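Side-chain contacts in BlEst2 (Bacillus licheniformis, PDB 6WPX), which probably hydrolyses ester bonds as a lipase or esterase, and is seen here in its propeptide form, whose C-terminal domain is autoinhibitory: residues A100-I105 / V113-Y118; A70-K75 / T263-M268. One frame throughout, in Å; residues are numbered along the deposited sequence.

Interaction 1. Residues A100-I105 / V113-Y118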
loop_
_atom_site.group_PDB
_atom_site.type_symbol
_atom_site.label_atom_id
_atom_site.label_comp_id
_atom_site.label_asym_id
_atom_site.label_seq_id
_atom_site.Cartn_x
_atom_site.Cartn_y
_atom_site.Cartn_z
ATOM N N ALA A 100 -17.222 19.449 -3.315
ATOM C CA ALA A 100 -17.554 20.712 -3.982
ATOM C C ALA A 100 -17.929 20.469 -5.450
ATOM O O ALA A 100 -18.945 20.993 -5.909
ATOM C CB ALA A 100 -16.388 21.681 -3.882
ATOM N N LYS A 101 -17.164 19.609 -6.162
ATOM C CA LYS A 101 -17.435 19.319 -7.574
ATOM C C LYS A 101 -18.613 18.402 -7.760
ATOM O O LYS A 101 -19.295 18.527 -8.768
ATOM C CB LYS A 101 -16.186 18.801 -8.321
ATOM C CG LYS A 101 -14.917 19.672 -8.169
ATOM C CD LYS A 101 -15.085 21.107 -8.699
ATOM C CE LYS A 101 -13.867 21.965 -8.425
ATOM N NZ LYS A 101 -14.028 23.290 -9.059
ATOM N N LEU A 102 -18.895 17.505 -6.785
ATOM C CA LEU A 102 -20.055 16.608 -6.866
ATOM C C LEU A 102 -21.353 17.414 -6.868
ATOM O O LEU A 102 -22.305 17.021 -7.523
ATOM C CB LEU A 102 -20.058 15.537 -5.769
ATOM C CG LEU A 102 -19.039 14.397 -5.931
ATOM C CD1 LEU A 102 -18.966 13.570 -4.652
ATOM C CD2 LEU A 102 -19.380 13.510 -7.123
ATOM N N ARG A 103 -21.359 18.584 -6.218
ATOM C CA ARG A 103 -22.516 19.474 -6.250
ATOM C C ARG A 103 -22.739 19.940 -7.711
ATOM O O ARG A 103 -23.874 19.909 -8.184
ATOM C CB ARG A 103 -22.301 20.671 -5.299
ATOM C CG ARG A 103 -23.540 21.549 -5.248
ATOM C CD ARG A 103 -23.404 22.770 -4.382
ATOM N NE ARG A 103 -24.594 23.621 -4.496
ATOM C CZ ARG A 103 -25.739 23.438 -3.833
ATOM N NH1 ARG A 103 -25.890 22.393 -3.027
ATOM N NH2 ARG A 103 -26.754 24.275 -4.009
ATOM N N GLU A 104 -21.655 20.342 -8.423
ATOM C CA GLU A 104 -21.703 20.775 -9.834
ATOM C C GLU A 104 -22.087 19.598 -10.741
ATOM O O GLU A 104 -22.851 19.771 -11.689
ATOM C CB GLU A 104 -20.345 21.313 -10.302
ATOM C CG GLU A 104 -19.798 22.497 -9.526
ATOM C CD GLU A 104 -18.426 22.949 -9.985
ATOM O OE1 GLU A 104 -17.873 22.354 -10.940
ATOM O OE2 GLU A 104 -17.890 23.897 -9.368
ATOM N N ILE A 105 -21.570 18.400 -10.451
ATOM C CA ILE A 105 -21.887 17.218 -11.248
ATOM C C ILE A 105 -23.372 16.853 -11.074
ATOM O O ILE A 105 -24.057 16.573 -12.064
ATOM C CB ILE A 105 -20.919 16.046 -10.956
ATOM C CG1 ILE A 105 -19.455 16.444 -11.296
ATOM C CG2 ILE A 105 -21.338 14.804 -11.738
ATOM C CD1 ILE A 105 -18.313 15.514 -10.634
ATOM N N VAL A 113 -25.452 10.595 -8.459
ATOM C CA VAL A 113 -24.489 9.843 -9.242
ATOM C C VAL A 113 -23.949 8.667 -8.441
ATOM O O VAL A 113 -24.134 8.582 -7.223
ATOM C CB VAL A 113 -23.344 10.756 -9.762
ATOM C CG1 VAL A 113 -23.889 11.937 -10.554
ATOM C CG2 VAL A 113 -22.443 11.238 -8.620
ATOM N N ILE A 114 -23.234 7.782 -9.136
ATOM C CA ILE A 114 -22.563 6.645 -8.519
ATOM C C ILE A 114 -21.085 7.012 -8.540
ATOM O O ILE A 114 -20.614 7.540 -9.538
ATOM C CB ILE A 114 -22.831 5.356 -9.343
ATOM C CG1 ILE A 114 -24.297 4.895 -9.198
ATOM C CG2 ILE A 114 -21.824 4.215 -8.979
ATOM C CD1 ILE A 114 -24.700 3.882 -10.298
ATOM N N LEU A 115 -20.360 6.732 -7.467
ATOM C CA LEU A 115 -18.910 6.917 -7.529
ATOM C C LEU A 115 -18.277 5.568 -7.800
ATOM O O LEU A 115 -18.590 4.593 -7.106
ATOM C CB LEU A 115 -18.333 7.526 -6.242
ATOM C CG LEU A 115 -18.809 8.930 -5.846
ATOM C CD1 LEU A 115 -18.160 9.354 -4.561
ATOM C CD2 LEU A 115 -18.493 9.962 -6.931
ATOM N N VAL A 116 -17.405 5.509 -8.829
ATOM C CA VAL A 116 -16.556 4.344 -9.108
ATOM C C VAL A 116 -15.176 4.900 -8.854
ATOM O O VAL A 116 -14.711 5.766 -9.585
ATOM C CB VAL A 116 -16.718 3.641 -10.476
ATOM C CG1 VAL A 116 -15.609 2.582 -10.666
ATOM C CG2 VAL A 116 -18.093 2.965 -10.559
ATOM N N SER A 117 -14.587 4.491 -7.737
ATOM C CA SER A 117 -13.349 5.053 -7.251
ATOM C C SER A 117 -12.221 4.066 -7.142
ATOM O O SER A 117 -12.355 3.018 -6.525
ATOM C CB SER A 117 -13.606 5.712 -5.906
ATOM O OG SER A 117 -14.656 6.653 -6.063
ATOM N N TYR A 118 -11.078 4.449 -7.667
ATOM C CA TYR A 118 -9.898 3.603 -7.672
ATOM C C TYR A 118 -8.868 3.983 -6.645
ATOM O O TYR A 118 -8.542 5.161 -6.527
ATOM C CB TYR A 118 -9.273 3.724 -9.068
ATOM C CG TYR A 118 -7.887 3.125 -9.254
ATOM C CD1 TYR A 118 -7.641 1.782 -8.960
ATOM C CD2 TYR A 118 -6.895 3.831 -9.932
ATOM C CE1 TYR A 118 -6.429 1.179 -9.289
ATOM C CE2 TYR A 118 -5.678 3.239 -10.263
ATOM C CZ TYR A 118 -5.444 1.920 -9.932
ATOM O OH TYR A 118 -4.232 1.366 -10.245
#
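Leu102 has the largest share of this contact, with Val113 close behind, and sets a single methyl, CD2, against both Val113 and Leu115 of the strand. The two leucines approach tip to tip, with Leu102 CD2 3.7 Å from Leu115 CD2, while the same methyl, Leu102 CD2, also lies 4.1 Å from Val113 CG2, where the two side chains cross obliquely. Leucine suits both places: its fork lies one bond beyond CB, so it can bridge the space between a helix and a strand whose axes come no nearer than 10.7 Å. Val113 works differently, by branching close to the backbone. With chi1 at -55°, its CG1 lies beside the backbone N and CG2 between N and the carbonyl carbon, and the diverging methyls serve two partners: CG2 meets Leu102, and Val113 CG1 lies 4.0 Å from Ile105 CG2, the side chains there being nearly perpendicular. Leu102 and Ile105, three positions apart on the helix, thus meet Val113 and Leu115, two apart on the strand. No hydrogen bond crosses the interface; it is held by buried aliphatic groups. Strand 113-118 runs parallel between strands 50-53 and 138-144, and helix 91-109 covers it, its 100-105 segment running at 136° to the strand, forming the connection of a beta-alpha-beta crossover from strand 80-83. Val51 also meets Ile105 and Val113, Val138 meets Leu102, and Trp34 lies against Ile105.

Interaction 2. Residues A70-K75 / T263-M268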
loop_
_atom_site.group_PDB
_atom_site.type_symbol
_atom_site.label_atom_id
_atom_site.label_comp_id
_atom_site.label_asym_id
_atom_site.label_seq_id
_atom_site.Cartn_x
_atom_site.Cartn_y
_atom_site.Cartn_z
ATOM N N ALA A 70 -14.539 4.654 -20.294
ATOM C CA ALA A 70 -15.567 5.603 -20.728
ATOM C C ALA A 70 -16.514 4.956 -21.766
ATOM O O ALA A 70 -17.738 5.120 -21.689
ATOM C CB ALA A 70 -14.917 6.853 -21.310
ATOM N N GLU A 71 -15.928 4.221 -22.733
ATOM C CA GLU A 71 -16.665 3.523 -23.796
ATOM C C GLU A 71 -17.509 2.408 -23.175
ATOM O O GLU A 71 -18.638 2.207 -23.595
ATOM C CB GLU A 71 -15.683 2.964 -24.838
ATOM C CG GLU A 71 -16.329 2.249 -26.008
ATOM C CD GLU A 71 -15.374 1.763 -27.087
ATOM O OE1 GLU A 71 -14.298 1.221 -26.741
ATOM O OE2 GLU A 71 -15.732 1.873 -28.281
ATOM N N GLN A 72 -16.976 1.712 -22.172
ATOM C CA GLN A 72 -17.705 0.653 -21.455
ATOM C C GLN A 72 -18.971 1.228 -20.800
ATOM O O GLN A 72 -20.043 0.650 -20.927
ATOM C CB GLN A 72 -16.803 0.005 -20.384
ATOM C CG GLN A 72 -15.718 -0.893 -20.986
ATOM C CD GLN A 72 -16.254 -2.178 -21.552
ATOM O OE1 GLN A 72 -17.299 -2.688 -21.136
ATOM N NE2 GLN A 72 -15.557 -2.718 -22.533
ATOM N N ALA A 73 -18.839 2.373 -20.132
ATOM C CA ALA A 73 -19.957 3.057 -19.474
ATOM C C ALA A 73 -20.997 3.481 -20.506
ATOM O O ALA A 73 -22.174 3.131 -20.371
ATOM C CB ALA A 73 -19.446 4.265 -18.687
ATOM N N TRP A 74 -20.566 4.190 -21.555
ATOM C CA TRP A 74 -21.447 4.662 -22.620
ATOM C C TRP A 74 -22.166 3.521 -23.336
ATOM O O TRP A 74 -23.397 3.569 -23.455
ATOM C CB TRP A 74 -20.681 5.539 -23.620
ATOM C CG TRP A 74 -21.548 6.086 -24.720
ATOM C CD1 TRP A 74 -22.291 7.222 -24.679
ATOM C CD2 TRP A 74 -21.837 5.465 -25.973
ATOM N NE1 TRP A 74 -22.996 7.373 -25.848
ATOM C CE2 TRP A 74 -22.727 6.313 -26.668
ATOM C CE3 TRP A 74 -21.402 4.279 -26.599
ATOM C CZ2 TRP A 74 -23.210 6.010 -27.950
ATOM C CZ3 TRP A 74 -21.899 3.969 -27.853
ATOM C CH2 TRP A 74 -22.769 4.841 -28.530
ATOM N N LYS A 75 -21.431 2.483 -23.800
ATOM C CA LYS A 75 -22.058 1.394 -24.565
ATOM C C LYS A 75 -23.062 0.573 -23.736
ATOM O O LYS A 75 -23.909 -0.096 -24.297
ATOM C CB LYS A 75 -21.011 0.493 -25.250
ATOM C CG LYS A 75 -20.352 -0.548 -24.369
ATOM C CD LYS A 75 -19.328 -1.278 -25.195
ATOM C CE LYS A 75 -18.449 -2.214 -24.414
ATOM N NZ LYS A 75 -17.479 -2.873 -25.343
ATOM N N THR A 263 -13.230 -4.967 -15.789
ATOM C CA THR A 263 -14.030 -4.792 -14.566
ATOM C C THR A 263 -15.354 -4.063 -14.725
ATOM O O THR A 263 -16.220 -4.288 -13.876
ATOM C CB THR A 263 -13.212 -4.152 -13.458
ATOM O OG1 THR A 263 -12.699 -2.907 -13.927
ATOM C CG2 THR A 263 -12.084 -5.077 -12.967
ATOM N N PHE A 264 -15.551 -3.232 -15.776
ATOM C CA PHE A 264 -16.872 -2.626 -15.919
ATOM C C PHE A 264 -17.981 -3.706 -15.940
ATOM O O PHE A 264 -18.950 -3.535 -15.195
ATOM C CB PHE A 264 -17.011 -1.709 -17.153
ATOM C CG PHE A 264 -18.323 -0.967 -17.145
ATOM C CD1 PHE A 264 -19.475 -1.549 -17.677
ATOM C CD2 PHE A 264 -18.420 0.304 -16.571
ATOM C CE1 PHE A 264 -20.711 -0.902 -17.589
ATOM C CE2 PHE A 264 -19.657 0.955 -16.490
ATOM C CZ PHE A 264 -20.796 0.347 -17.016
ATOM N N PRO A 265 -17.898 -4.804 -16.736
ATOM C CA PRO A 265 -18.987 -5.802 -16.699
ATOM C C PRO A 265 -19.163 -6.434 -15.309
ATOM O O PRO A 265 -20.284 -6.822 -14.949
ATOM C CB PRO A 265 -18.531 -6.855 -17.726
ATOM C CG PRO A 265 -17.518 -6.215 -18.548
ATOM C CD PRO A 265 -16.834 -5.228 -17.685
ATOM N N VAL A 266 -18.054 -6.488 -14.508
ATOM C CA VAL A 266 -18.045 -7.070 -13.169
ATOM C C VAL A 266 -18.773 -6.158 -12.177
ATOM O O VAL A 266 -19.619 -6.640 -11.442
ATOM C CB VAL A 266 -16.622 -7.467 -12.672
ATOM C CG1 VAL A 266 -16.695 -8.068 -11.252
ATOM C CG2 VAL A 266 -15.954 -8.447 -13.649
ATOM N N PHE A 267 -18.473 -4.857 -12.160
ATOM C CA PHE A 267 -19.195 -3.993 -11.226
ATOM C C PHE A 267 -20.506 -3.468 -11.807
ATOM O O PHE A 267 -21.260 -2.866 -11.068
ATOM C CB PHE A 267 -18.306 -2.864 -10.656
ATOM C CG PHE A 267 -17.742 -1.854 -11.628
ATOM C CD1 PHE A 267 -18.562 -0.880 -12.200
ATOM C CD2 PHE A 267 -16.370 -1.810 -11.898
ATOM C CE1 PHE A 267 -18.036 0.066 -13.082
ATOM C CE2 PHE A 267 -15.848 -0.859 -12.780
ATOM C CZ PHE A 267 -16.680 0.075 -13.357
ATOM N N MET A 268 -20.809 -3.704 -13.095
ATOM C CA MET A 268 -22.079 -3.246 -13.703
ATOM C C MET A 268 -23.322 -3.685 -12.879
ATOM O O MET A 268 -24.136 -2.809 -12.575
ATOM C CB MET A 268 -22.215 -3.593 -15.167
ATOM C CG MET A 268 -23.486 -2.981 -15.808
ATOM S SD MET A 268 -23.672 -3.370 -17.544
ATOM C CE MET A 268 -23.939 -5.163 -17.473
#
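Phe264 lays its ring against the backbone of helix 69-75, covering the junction between Gln72 and Ala73. Phe264 CB begins the contact, 3.7 Å from Gln72 CB, and chi1 of -172° turns the ring opposite the backbone N and out across the neighbouring helix. CG stays over the same Gln72 CB. Farther out the ring straddles the peptide: on one side Phe264 CE1 lies 3.7 Å from Gln72 O, and on the other Phe264 CE2 lies 3.7 Å from Ala73 CA and 4.0 Å from Ala73 CB. At the tip, Phe264 CZ is 3.8 Å from Ala73 CA. Gln72 O and Ala73 N both lie over one face of the ring, toward its rim. Alanine suits this spot because its small side chain lets the flat ring settle close to the helix. Gln72 offers its aliphatic part to Phe264, while its chain, bent at chi2, turns the amide away from the ring, with OE1 beside Phe264 CB, and NE2 donates a hydrogen bond to Asp68 OD2. A serine here, lacking the ring, would probably open a gap over the Gln72-Ala73 peptide and leave the two helices without their main apolar contact. Segments 70-75 and 263-267 run at 44° to each other, and their helices lie together on one face of the mixed sheet. Phe264 also touches Met69 and, in strand 50-53, Ile50; Phe267 reaches Phe52 and, in strand 138-144, Ile142 and Leu144.

The centres of the two interactions lie about 17 Å apart, on opposite faces of the mixed sheet in the alpha/beta hydrolase domain. Strand 113-118 lies between them: Val113 points to helix 91-109 and Leu115 reaches it with its tip, whereas Val116 points the other way, and Val116 CG1 packs 3.8 Å from Phe267 CZ in the helix of interaction 2. Along the chain, interaction 1 is local, with seven residues between its segments, and is nested within the long loop closed by interaction 2, which brings helix 260-267 back beside helix 69-75. Together they describe a three-layer alpha/beta/alpha core, in which the strand leads into the turn that is probably the nucleophile elbow.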